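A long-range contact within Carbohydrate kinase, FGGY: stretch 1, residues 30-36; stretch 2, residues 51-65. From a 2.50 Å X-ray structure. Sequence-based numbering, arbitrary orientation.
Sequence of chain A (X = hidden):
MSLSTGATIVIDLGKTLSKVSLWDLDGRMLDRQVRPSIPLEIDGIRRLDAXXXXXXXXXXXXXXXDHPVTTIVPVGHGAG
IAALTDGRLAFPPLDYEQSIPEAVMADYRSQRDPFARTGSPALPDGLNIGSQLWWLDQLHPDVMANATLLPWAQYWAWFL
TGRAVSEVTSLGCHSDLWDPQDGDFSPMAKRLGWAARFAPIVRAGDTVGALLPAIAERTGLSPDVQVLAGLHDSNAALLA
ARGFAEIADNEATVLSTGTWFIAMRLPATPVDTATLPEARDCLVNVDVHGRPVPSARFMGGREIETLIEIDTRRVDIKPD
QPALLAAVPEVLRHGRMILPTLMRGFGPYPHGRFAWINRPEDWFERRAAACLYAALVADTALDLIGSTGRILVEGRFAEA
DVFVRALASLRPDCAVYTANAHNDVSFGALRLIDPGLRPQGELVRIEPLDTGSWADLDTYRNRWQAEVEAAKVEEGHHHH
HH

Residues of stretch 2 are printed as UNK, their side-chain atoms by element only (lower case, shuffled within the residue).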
# COMPACT_ATOMS: atom_id res chain seq x y z
N LEU A 30 -22.78 1.76 -6.79
CA LEU A 30 -24.09 2.39 -6.73
C LEU A 30 -24.08 3.63 -5.84
O LEU A 30 -24.87 4.55 -6.05
CB LEU A 30 -25.12 1.39 -6.21
CG LEU A 30 -25.11 0.02 -6.89
CD1 LEU A 30 -26.12 -0.92 -6.25
CD2 LEU A 30 -25.36 0.16 -8.39
N ASP A 31 -23.20 3.64 -4.85
CA ASP A 31 -23.13 4.74 -3.90
C ASP A 31 -21.83 4.70 -3.11
O ASP A 31 -21.21 3.65 -2.97
CB ASP A 31 -24.33 4.70 -2.95
CG ASP A 31 -24.52 6.00 -2.20
OD1 ASP A 31 -24.49 7.06 -2.85
OD2 ASP A 31 -24.72 5.96 -0.97
N ARG A 32 -21.44 5.85 -2.58
CA ARG A 32 -20.23 5.96 -1.78
C ARG A 32 -20.39 7.04 -0.73
O ARG A 32 -20.89 8.13 -1.01
CB ARG A 32 -19.02 6.25 -2.68
CG ARG A 32 -17.72 6.51 -1.93
CD ARG A 32 -16.53 6.37 -2.86
NE ARG A 32 -15.40 7.20 -2.48
CZ ARG A 32 -15.18 8.42 -2.98
NH1 ARG A 32 -16.01 8.92 -3.88
NH2 ARG A 32 -14.13 9.12 -2.58
N GLN A 33 -19.96 6.73 0.49
CA GLN A 33 -20.00 7.69 1.59
C GLN A 33 -18.61 7.80 2.20
O GLN A 33 -18.02 6.80 2.60
CB GLN A 33 -21.02 7.24 2.64
CG GLN A 33 -22.47 7.37 2.19
CD GLN A 33 -22.99 8.79 2.31
OE1 GLN A 33 -22.96 9.39 3.39
NE2 GLN A 33 -23.47 9.34 1.19
N VAL A 34 -18.09 9.02 2.26
CA VAL A 34 -16.74 9.24 2.77
C VAL A 34 -16.74 10.15 4.00
O VAL A 34 -17.77 10.66 4.41
CB VAL A 34 -15.83 9.84 1.69
CG1 VAL A 34 -16.09 9.16 0.36
CG2 VAL A 34 -16.05 11.34 1.59
N ARG A 35 -15.55 10.34 4.57
CA ARG A 35 -15.40 11.04 5.83
C ARG A 35 -13.95 10.96 6.30
O ARG A 35 -13.44 9.88 6.56
CB ARG A 35 -16.30 10.39 6.88
CG ARG A 35 -16.04 10.84 8.30
CD ARG A 35 -16.30 9.71 9.26
NE ARG A 35 -16.78 10.18 10.55
CZ ARG A 35 -16.65 9.51 11.69
NH1 ARG A 35 -16.04 8.33 11.70
NH2 ARG A 35 -17.13 10.02 12.81
N PRO A 36 -13.29 12.12 6.40
CA PRO A 36 -11.89 12.13 6.86
C PRO A 36 -11.76 11.45 8.21
O PRO A 36 -12.71 11.45 8.99
CB PRO A 36 -11.57 13.63 6.98
CG PRO A 36 -12.56 14.31 6.09
CD PRO A 36 -13.80 13.48 6.16
N UNK A 51 -14.25 3.74 18.37
CA UNK A 51 -15.64 3.85 18.85
C UNK A 51 -16.47 4.72 17.91
O UNK A 51 -17.56 4.33 17.50
c UNK A 51 -14.10 4.29 20.63
c UNK A 51 -13.29 4.23 19.37
c UNK A 51 -15.49 4.56 20.20
N UNK A 52 -15.92 5.88 17.55
CA UNK A 52 -16.64 6.87 16.77
C UNK A 52 -16.85 6.45 15.32
O UNK A 52 -17.91 6.70 14.74
c UNK A 52 -16.68 9.32 16.17
o UNK A 52 -16.13 9.95 15.25
c UNK A 52 -15.91 8.21 16.83
o UNK A 52 -17.83 9.58 16.58
N UNK A 53 -15.85 5.82 14.73
CA UNK A 53 -15.98 5.34 13.36
C UNK A 53 -17.04 4.24 13.29
O UNK A 53 -17.79 4.15 12.32
o UNK A 53 -13.75 5.90 12.60
c UNK A 53 -14.87 4.09 11.48
c UNK A 53 -14.65 4.80 12.80
N UNK A 54 -17.08 3.42 14.33
CA UNK A 54 -18.09 2.38 14.45
C UNK A 54 -19.48 2.98 14.35
O UNK A 54 -20.38 2.40 13.75
N UNK A 55 -19.65 4.16 14.94
CA UNK A 55 -20.93 4.86 14.88
C UNK A 55 -21.23 5.35 13.46
O UNK A 55 -22.22 4.93 12.86
n UNK A 55 -20.11 6.54 19.51
c UNK A 55 -18.97 7.13 19.85
n UNK A 55 -18.38 6.85 21.01
c UNK A 55 -20.82 6.79 18.26
c UNK A 55 -20.96 6.04 15.86
n UNK A 55 -18.42 8.03 19.04
c UNK A 55 -20.71 5.62 17.30
N UNK A 56 -20.37 6.21 12.92
CA UNK A 56 -20.57 6.74 11.58
C UNK A 56 -20.99 5.64 10.60
O UNK A 56 -21.87 5.85 9.76
c UNK A 56 -19.31 7.43 11.05
c UNK A 56 -19.37 7.74 9.58
c UNK A 56 -19.03 7.71 7.31
c UNK A 56 -20.12 8.72 8.98
c UNK A 56 -17.64 6.26 6.06
c UNK A 56 -17.26 5.61 7.25
c UNK A 56 -18.67 7.08 8.52
c UNK A 56 -18.52 7.31 6.08
n UNK A 56 -19.92 8.71 7.62
c UNK A 56 -17.76 6.01 8.48
N UNK A 57 -20.36 4.48 10.71
CA UNK A 57 -20.56 3.42 9.73
C UNK A 57 -21.76 2.53 10.04
O UNK A 57 -22.15 1.70 9.22
c UNK A 57 -17.58 1.09 10.52
c UNK A 57 -19.28 2.61 9.51
c UNK A 57 -19.06 1.26 10.20
c UNK A 57 -19.54 0.14 9.30
N UNK A 58 -22.35 2.69 11.22
CA UNK A 58 -23.64 2.07 11.51
C UNK A 58 -24.76 2.96 10.98
O UNK A 58 -25.85 2.47 10.66
c UNK A 58 -23.28 0.45 13.48
c UNK A 58 -23.82 1.80 13.00
c UNK A 58 -23.62 0.22 14.94
c UNK A 58 -23.81 -0.68 12.62
N UNK A 59 -24.49 4.26 10.88
CA UNK A 59 -25.40 5.20 10.25
C UNK A 59 -25.50 4.90 8.76
O UNK A 59 -26.56 4.55 8.25
o UNK A 59 -24.31 8.11 12.19
c UNK A 59 -24.90 6.64 10.42
c UNK A 59 -24.99 7.11 11.86
o UNK A 59 -25.73 6.49 12.65
N UNK A 60 -24.37 5.05 8.07
CA UNK A 60 -24.32 4.87 6.63
C UNK A 60 -24.80 3.48 6.20
O UNK A 60 -25.41 3.33 5.14
c UNK A 60 -22.81 4.77 4.60
c UNK A 60 -21.86 4.43 6.89
c UNK A 60 -22.91 5.15 6.07
N UNK A 61 -24.53 2.48 7.03
CA UNK A 61 -25.01 1.13 6.75
C UNK A 61 -26.53 1.08 6.77
O UNK A 61 -27.15 0.33 6.00
c UNK A 61 -23.04 -0.43 7.48
c UNK A 61 -22.92 -0.89 6.04
c UNK A 61 -22.75 -1.58 8.42
c UNK A 61 -24.44 0.12 7.76
N UNK A 62 -27.13 1.87 7.65
CA UNK A 62 -28.59 1.94 7.75
C UNK A 62 -29.19 2.42 6.43
O UNK A 62 -30.29 2.01 6.06
o UNK A 62 -28.68 2.34 10.15
c UNK A 62 -29.01 2.88 8.88
N UNK A 63 -28.45 3.26 5.72
CA UNK A 63 -28.93 3.85 4.48
C UNK A 63 -29.18 2.82 3.38
O UNK A 63 -30.01 3.04 2.49
c UNK A 63 -27.74 6.06 4.98
c UNK A 63 -25.81 8.56 5.99
n UNK A 63 -24.78 7.73 5.86
n UNK A 63 -26.91 8.36 5.27
c UNK A 63 -27.96 4.93 3.98
n UNK A 63 -25.73 9.58 6.83
c UNK A 63 -27.09 7.27 4.32
N UNK A 64 -28.47 1.70 3.43
CA UNK A 64 -28.59 0.68 2.39
C UNK A 64 -29.45 -0.50 2.82
O UNK A 64 -29.17 -1.64 2.46
c UNK A 64 -25.19 1.57 2.63
c UNK A 64 -27.20 0.18 1.97
c UNK A 64 -24.26 2.56 2.39
c UNK A 64 -26.22 2.01 0.53
c UNK A 64 -24.31 3.28 1.21
o UNK A 64 -23.39 4.27 0.97
c UNK A 64 -26.19 1.28 1.71
c UNK A 64 -25.29 3.01 0.28
N UNK A 65 -30.49 -0.23 3.59
CA UNK A 65 -31.35 -1.29 4.11
C UNK A 65 -32.36 -1.80 3.07
O UNK A 65 -32.87 -2.91 3.20
c UNK A 65 -32.07 -0.84 5.37

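Position 51 has three side-chain carbons that close a ring onto the backbone N. It touches nothing on stretch 1. It is Pro51.

Position 52 has two carbons, the second carrying two oxygens. One oxygen lies 2.6 Å from Arg35 NH2. A short acid chain fits, and this is Asp52. The close atom is OD2, and the pair Arg35 NH2 to Asp52 OD2 is a hydrogen bond within a salt bridge.

Position 53 has one carbon carrying one oxygen and one carbon. The oxygen is 3.5 Å from Arg35 NH1. This branched hydroxyl side chain is Thr53. Its CA is also near, 3.4 Å from Arg35 NH1.

Position 54 has no side-chain atoms. It is Gly54, and it makes no contact with stretch 1.

Position 55 has three carbons, a nitrogen, then a carbon carrying two more nitrogens. It stays clear of stretch 1. It is Arg55. Its NH1 sits 3.0 Å from Asp52 OD1, a salt bridge with a weak hydrogen bond. Asp52 thus meets one arginine with each carboxylate oxygen.

Position 56 has one carbon, then fused five- and six-membered rings of eight carbons and one nitrogen. Arg35 CD lies over one face. Only an indole fits, so this is Trp56. Arg35 CD is 3.7 Å from the centroid of the five-membered ring, a CH-pi contact. Gln33 O approaches the ring edge, 3.5 Å from Trp56 CH2.

Positions 57 and 58 each have four carbons, forked at the second. Neither touches stretch 1. They are Leu57 and Leu58.

Position 59 has two carbons, the second carrying two oxygens. It is out of reach of stretch 1. It is Asp59.

Position 60 has one carbon carrying two carbons. One of these packs on the side chain of Gln33. It is Val60, with CG2 3.6 Å from Gln33 CG.

Position 61 has four carbons, forked at the second, and makes no contact across. It is Leu61.

Position 62 has one carbon, then one oxygen. It also makes no contact across. It is Ser62.

Position 63 has three carbons, a nitrogen, then a carbon carrying two nitrogens. It is Arg63. Gln33 OE1 lies over one face of its guanidinium, 3.5 Å from Arg63 NH2, but the angle is too poor for a hydrogen bond.

Position 64 has one carbon, then a six-carbon ring bearing one oxygen. That oxygen reaches Asp31. It is Tyr64, and its OH donates a hydrogen bond to Asp31 OD2 at 2.9 Å.

Position 65 has one carbon and is out of reach. It is Ala65.

The strand and helix run nearly antiparallel, at 162°. Asp31, Gln33 and Arg35 point toward the helix, as alternation along a strand allows. They meet Tyr64, Val60 and Trp56 in turn. Polar contacts hold both ends, with Asp31 and Tyr64 at one and Arg35 and Asp52 at the other. Between them, Gln33 packs against Val60 and Trp56. Arg35 combines its salt bridge with packing on the indole face.

Stretch 2 51-65: PDTGRWLLDVLSRYA
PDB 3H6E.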